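Local coordinates for protein actinorhodin polyketide putative beta-ketoacyl synthase 2 (Streptomyces coelicolor A3, PDB 1TQY) that probably sets polyketide chain length in actinorhodin biosynthesis, as the ketosynthase-like chain length factor subunit of a two-chain ketosynthase, at residues D305-V309 with P310-A314; L165-E168 with Q169-G172; D66-G70 with R71-Q75. One frame throughout, in Å; residues are numbered along the deposited sequence.

Interaction 1. Residues D305-V309 with P310-A314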
# COMPACT_ATOMS: atom_id res chain seq x y z
N ASP B 305 12.56 17.78 -0.27
CA ASP B 305 11.15 17.50 -0.16
C ASP B 305 10.36 18.81 -0.35
O ASP B 305 9.31 18.82 -1.00
CB ASP B 305 10.85 16.86 1.20
CG ASP B 305 9.37 16.66 1.46
OD1 ASP B 305 8.72 15.86 0.75
OD2 ASP B 305 8.86 17.31 2.40
N GLY B 306 10.89 19.91 0.18
CA GLY B 306 10.24 21.20 0.03
C GLY B 306 8.84 21.27 0.59
O GLY B 306 7.86 21.50 -0.14
N ALA B 307 8.73 21.11 1.91
CA ALA B 307 7.43 21.12 2.58
C ALA B 307 6.62 22.41 2.43
O ALA B 307 5.39 22.37 2.39
CB ALA B 307 7.62 20.81 4.06
N GLY B 308 7.30 23.56 2.36
CA GLY B 308 6.57 24.81 2.23
C GLY B 308 5.95 25.26 3.54
O GLY B 308 5.28 26.29 3.60
N VAL B 309 6.17 24.46 4.58
CA VAL B 309 5.68 24.75 5.93
C VAL B 309 6.96 25.09 6.68
O VAL B 309 7.88 24.27 6.73
CB VAL B 309 5.05 23.52 6.61
CG1 VAL B 309 4.75 23.84 8.08
CG2 VAL B 309 3.77 23.13 5.89
N PRO B 310 7.04 26.29 7.27
CA PRO B 310 8.22 26.75 8.01
C PRO B 310 8.94 25.72 8.88
O PRO B 310 10.12 25.44 8.67
CB PRO B 310 7.68 27.91 8.82
CG PRO B 310 6.61 28.46 7.94
CD PRO B 310 5.91 27.21 7.46
N GLU B 311 8.23 25.17 9.85
CA GLU B 311 8.79 24.20 10.77
C GLU B 311 9.38 22.99 10.05
O GLU B 311 10.38 22.43 10.48
CB GLU B 311 7.71 23.76 11.76
CG GLU B 311 8.20 22.82 12.84
CD GLU B 311 7.09 22.33 13.77
OE1 GLU B 311 7.41 21.65 14.78
OE2 GLU B 311 5.90 22.62 13.49
N LEU B 312 8.76 22.59 8.94
CA LEU B 312 9.23 21.44 8.17
C LEU B 312 10.39 21.80 7.26
O LEU B 312 11.24 20.95 6.99
CB LEU B 312 8.08 20.86 7.34
CG LEU B 312 6.91 20.28 8.13
CD1 LEU B 312 5.83 19.78 7.17
CD2 LEU B 312 7.40 19.12 8.99
N ASP B 313 10.42 23.03 6.78
CA ASP B 313 11.51 23.47 5.91
C ASP B 313 12.77 23.53 6.77
O ASP B 313 13.84 23.08 6.37
CB ASP B 313 11.23 24.86 5.31
CG ASP B 313 10.11 24.85 4.27
OD1 ASP B 313 9.93 23.82 3.58
OD2 ASP B 313 9.41 25.88 4.13
N ALA B 314 12.62 24.09 7.97
CA ALA B 314 13.73 24.22 8.89
C ALA B 314 14.28 22.84 9.24
O ALA B 314 15.50 22.65 9.29
CB ALA B 314 13.29 24.95 10.14
O HOH W 1 10.82 21.09 3.53
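D313 and L312, in the first turn of helix 310-324, fold back on A307, G308 and V309 in a local helix-start contact, where the loop after strand 301-303 enters the helix. V309 is the N-cap. Its carbonyl O takes the first helical bond from D313 N at 2.8 Å, and a weak second one from L312 N at 2.9 Å. P310 follows as the first helical residue, its CD packed 3.6 Å from V309 CG1, with the two side chains crossing at about a right angle. The D313 carboxylate is brought back to the loop because CG stands anti to its own carbonyl carbon (chi1 -70°). D313 OD1 then accepts G308 N at 2.9 Å on the syn side, 19° out of the carboxylate plane, and also meets a water that takes the N-H of A307 at 2.6 Å. This is a helix N-terminus in the C-terminal half of the thiolase-like fold, with a side chain of the first turn gripping the loop before the N-cap. On the apolar flank A307 CB presses against L312 CB at 3.3 Å, a close approach for two carbons, while L312 CD1 reaches V309 CB at 3.9 Å. Beyond the turn, D313 OD2 accepts F226 N from a loop, and L312 O accepts R397 NH2 from strand 391-398.

Interaction 2. Residues L165-E168 with Q169-G172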
# COMPACT_ATOMS: atom_id res chain seq x y z
N LEU B 165 1.68 0.68 -2.36
CA LEU B 165 2.08 1.15 -1.05
C LEU B 165 1.39 2.47 -0.75
O LEU B 165 1.01 3.18 -1.67
CB LEU B 165 3.60 1.36 -1.04
CG LEU B 165 4.49 0.19 -1.45
CD1 LEU B 165 5.96 0.59 -1.37
CD2 LEU B 165 4.22 -0.98 -0.53
N VAL B 166 1.22 2.76 0.53
CA VAL B 166 0.64 4.03 0.95
C VAL B 166 1.51 4.59 2.08
O VAL B 166 1.70 3.94 3.11
CB VAL B 166 -0.82 3.87 1.49
CG1 VAL B 166 -1.36 5.24 1.89
CG2 VAL B 166 -1.73 3.25 0.42
N ALA B 167 2.03 5.80 1.87
CA ALA B 167 2.88 6.50 2.84
C ALA B 167 2.88 7.98 2.48
O ALA B 167 3.93 8.63 2.40
CB ALA B 167 4.31 5.94 2.77
N GLU B 168 1.68 8.51 2.27
CA GLU B 168 1.48 9.90 1.86
C GLU B 168 2.50 10.27 0.78
O GLU B 168 2.73 9.47 -0.13
CB GLU B 168 1.55 10.82 3.07
CG GLU B 168 0.64 12.03 2.92
CD GLU B 168 1.44 13.31 2.76
OE1 GLU B 168 0.83 14.35 2.43
OE2 GLU B 168 2.67 13.27 2.98
N GLN B 169 3.10 11.46 0.86
CA GLN B 169 4.08 11.89 -0.17
C GLN B 169 5.40 11.12 -0.18
O GLN B 169 6.22 11.28 -1.08
CB GLN B 169 4.37 13.40 -0.06
CG GLN B 169 5.28 13.95 -1.19
CD GLN B 169 4.64 15.10 -1.98
OE1 GLN B 169 3.42 15.26 -1.97
NE2 GLN B 169 5.47 15.88 -2.68
N ALA B 170 5.63 10.30 0.83
CA ALA B 170 6.88 9.55 0.85
C ALA B 170 6.70 8.27 0.03
O ALA B 170 7.67 7.69 -0.46
CB ALA B 170 7.26 9.19 2.28
N GLY B 171 5.45 7.85 -0.12
CA GLY B 171 5.15 6.62 -0.84
C GLY B 171 5.74 6.46 -2.22
O GLY B 171 6.24 5.39 -2.55
N GLY B 172 5.65 7.51 -3.03
CA GLY B 172 6.18 7.48 -4.38
C GLY B 172 7.63 7.06 -4.46
O GLY B 172 7.99 6.27 -5.34
O HOH W 2 2.32 16.42 0.65
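Two unusual torsions in E168, chi1 -148° and a bend at chi2 of -111°, curl its carboxylate back over the peptide that follows, where OE2 accepts Q169 N at 2.8 Å. The bond is nearly straight at the hydrogen, but the N-H comes from above the carboxylate plane. OE2 also accepts R399 N, so two backbone donors grip this one buried oxygen. Q169 has CG anti to its backbone N, and its chain, also bent at chi2, leads away from the turn. A water lies between the two side chains, 3.1 Å from E168 OE1 and 3.1 Å from Q169 OE1. The backbone makes a type II' beta turn, with E168 at positive phi (43°) and A167 O accepting A170 N at 2.9 Å. A167 O also takes G171 N, more weakly, at 3.0 Å, while E168 O accepts the same G171 N at 3.2 Å. G171 has no side chain where the turn is tight beside the E168 carbonyl. A167 CB and A170 CB stand 4.4 Å apart, and both side chains rest on F402 of strand 402-410. L165 and V166 pair antiparallel with a strand of the partner subunit, carrying the sheet across the interface. The sharp passage from strand 163-166 to helix 171-185 is consistent with the nucleophile elbow of the thiolase-like fold, and Q169 probably stands where condensing relatives carry their active-site cysteine.

Interaction 3. Residues D66-G70 with R71-Q75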
# COMPACT_ATOMS: atom_id res chain seq x y z
N ASP B 66 -9.59 11.07 -24.89
CA ASP B 66 -8.60 11.12 -25.95
C ASP B 66 -7.37 10.28 -25.63
O ASP B 66 -6.53 10.05 -26.49
CB ASP B 66 -8.17 12.56 -26.24
CG ASP B 66 -9.28 13.39 -26.86
OD1 ASP B 66 -10.00 12.86 -27.74
OD2 ASP B 66 -9.43 14.57 -26.49
N HIS B 67 -7.26 9.81 -24.39
CA HIS B 67 -6.09 9.03 -24.00
C HIS B 67 -6.42 7.62 -23.49
O HIS B 67 -5.61 6.71 -23.62
CB HIS B 67 -5.32 9.79 -22.94
CG HIS B 67 -4.76 11.09 -23.42
ND1 HIS B 67 -3.47 11.22 -23.90
CD2 HIS B 67 -5.30 12.33 -23.47
CE1 HIS B 67 -3.25 12.48 -24.22
NE2 HIS B 67 -4.34 13.18 -23.97
N ILE B 68 -7.61 7.47 -22.93
CA ILE B 68 -8.07 6.21 -22.35
C ILE B 68 -9.19 5.56 -23.19
O ILE B 68 -10.10 6.24 -23.68
CB ILE B 68 -8.60 6.46 -20.92
CG1 ILE B 68 -7.47 7.00 -20.02
CG2 ILE B 68 -9.23 5.20 -20.36
CD1 ILE B 68 -6.26 6.08 -19.91
N PRO B 69 -9.13 4.22 -23.36
CA PRO B 69 -10.12 3.45 -24.13
C PRO B 69 -11.52 3.61 -23.55
O PRO B 69 -11.71 3.53 -22.33
CB PRO B 69 -9.61 2.01 -23.98
CG PRO B 69 -8.14 2.18 -23.86
CD PRO B 69 -8.01 3.37 -22.94
N GLY B 70 -12.51 3.84 -24.41
CA GLY B 70 -13.87 4.03 -23.93
C GLY B 70 -14.34 3.00 -22.91
O GLY B 70 -15.23 3.26 -22.11
N ARG B 71 -13.75 1.82 -22.95
CA ARG B 71 -14.13 0.76 -22.03
C ARG B 71 -13.73 1.06 -20.58
O ARG B 71 -14.47 0.75 -19.64
CB ARG B 71 -13.47 -0.54 -22.48
CG ARG B 71 -13.94 -1.77 -21.76
CD ARG B 71 -13.25 -2.96 -22.37
NE ARG B 71 -11.80 -2.84 -22.25
CZ ARG B 71 -11.15 -2.90 -21.09
NH1 ARG B 71 -11.83 -3.08 -19.96
NH2 ARG B 71 -9.83 -2.80 -21.06
N LEU B 72 -12.56 1.66 -20.41
CA LEU B 72 -12.05 1.98 -19.08
C LEU B 72 -12.56 3.29 -18.46
O LEU B 72 -12.45 3.49 -17.26
CB LEU B 72 -10.51 1.99 -19.11
CG LEU B 72 -9.83 0.65 -19.38
CD1 LEU B 72 -8.33 0.84 -19.52
CD2 LEU B 72 -10.12 -0.31 -18.22
N LEU B 73 -13.13 4.18 -19.28
CA LEU B 73 -13.63 5.46 -18.78
C LEU B 73 -14.66 5.35 -17.66
O LEU B 73 -14.57 6.06 -16.65
CB LEU B 73 -14.22 6.28 -19.93
CG LEU B 73 -13.23 6.73 -21.00
CD1 LEU B 73 -14.00 7.38 -22.15
CD2 LEU B 73 -12.22 7.72 -20.41
N PRO B 74 -15.66 4.47 -17.82
CA PRO B 74 -16.72 4.28 -16.81
C PRO B 74 -16.23 3.79 -15.45
O PRO B 74 -16.84 4.08 -14.42
CB PRO B 74 -17.63 3.22 -17.45
CG PRO B 74 -17.28 3.23 -18.90
CD PRO B 74 -15.82 3.52 -18.93
N GLN B 75 -15.14 3.03 -15.45
CA GLN B 75 -14.61 2.43 -14.23
C GLN B 75 -13.35 3.06 -13.65
O GLN B 75 -12.81 2.56 -12.67
CB GLN B 75 -14.34 0.94 -14.47
CG GLN B 75 -13.29 0.66 -15.55
CD GLN B 75 -12.95 -0.81 -15.70
OE1 GLN B 75 -13.72 -1.58 -16.28
NE2 GLN B 75 -11.80 -1.20 -15.17
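I68 meets L72 and L73 across a beta turn of helical character, P69 to L72, that lies between helix 64-67 and helix 78-93. The methyl CG2 of I68, set anti to its backbone N (chi1 -62° for CG1), packs 3.7 Å from L72 CB, and the two side chains cross at about a right angle. The L73 side chain crosses that of I68 obliquely, its CD2 3.9 Å from I68 CB, while its other methyl, CD1, rests 3.8 Å from G70 CA. P69 adds a looser touch, CD to L72 CD1 at 4.3 Å. The same turn is closed by backbone bonds. P69 O accepts L72 N at 2.8 Å and takes a longer, weak bond from L73 N at 3.4 Å. G70 and R71, the two middle residues, both have helical backbone angles, and the R71 side chain leads away from the turn. The helical course gains no regular bond at the next step: P74 has no N-H to offer, and its CD sits 3.2 Å from G70 O instead. Further out, helix 78-93 presents R81, L84 and T85 to I68, and R81 NH2 also donates to L73 O. Helix 147-156 supplies R155 beside P69 and Q151 beside L72, while L73 turns back onto A64 and P65 of helix 64-67. In this N-terminal half of the thiolase-like fold, I68 and L72 thus lie against helices 78-93 and 147-156, while G70, R71 and P74 are exposed. At the end of the turn L72 O accepts the hydroxyl OG1 of T76, and just past it Q75 NE2 donates to Q151 OE1.

All three contacts are chain turns next to helices, but they share no element. Interaction 2, the core one, its centre about 9 Å from that of the chain, joins strand 163-166 to helix 171-185 through a carboxylate, backbone bonds and a shared water beside the subunit interface. Interaction 1, partly buried with its centre about 17 Å out, leads the loop after strand 301-303 into helix 310-324 with an aspartate, a water and tight apolar packing. Interaction 3, the surface one, its centre about 24 Å out between helices 64-67 and 78-93, is mostly apolar packing over one sound turn bond and one weak one. Interactions 1 and 2 approach within about 4 Å at their nearest atoms without touching.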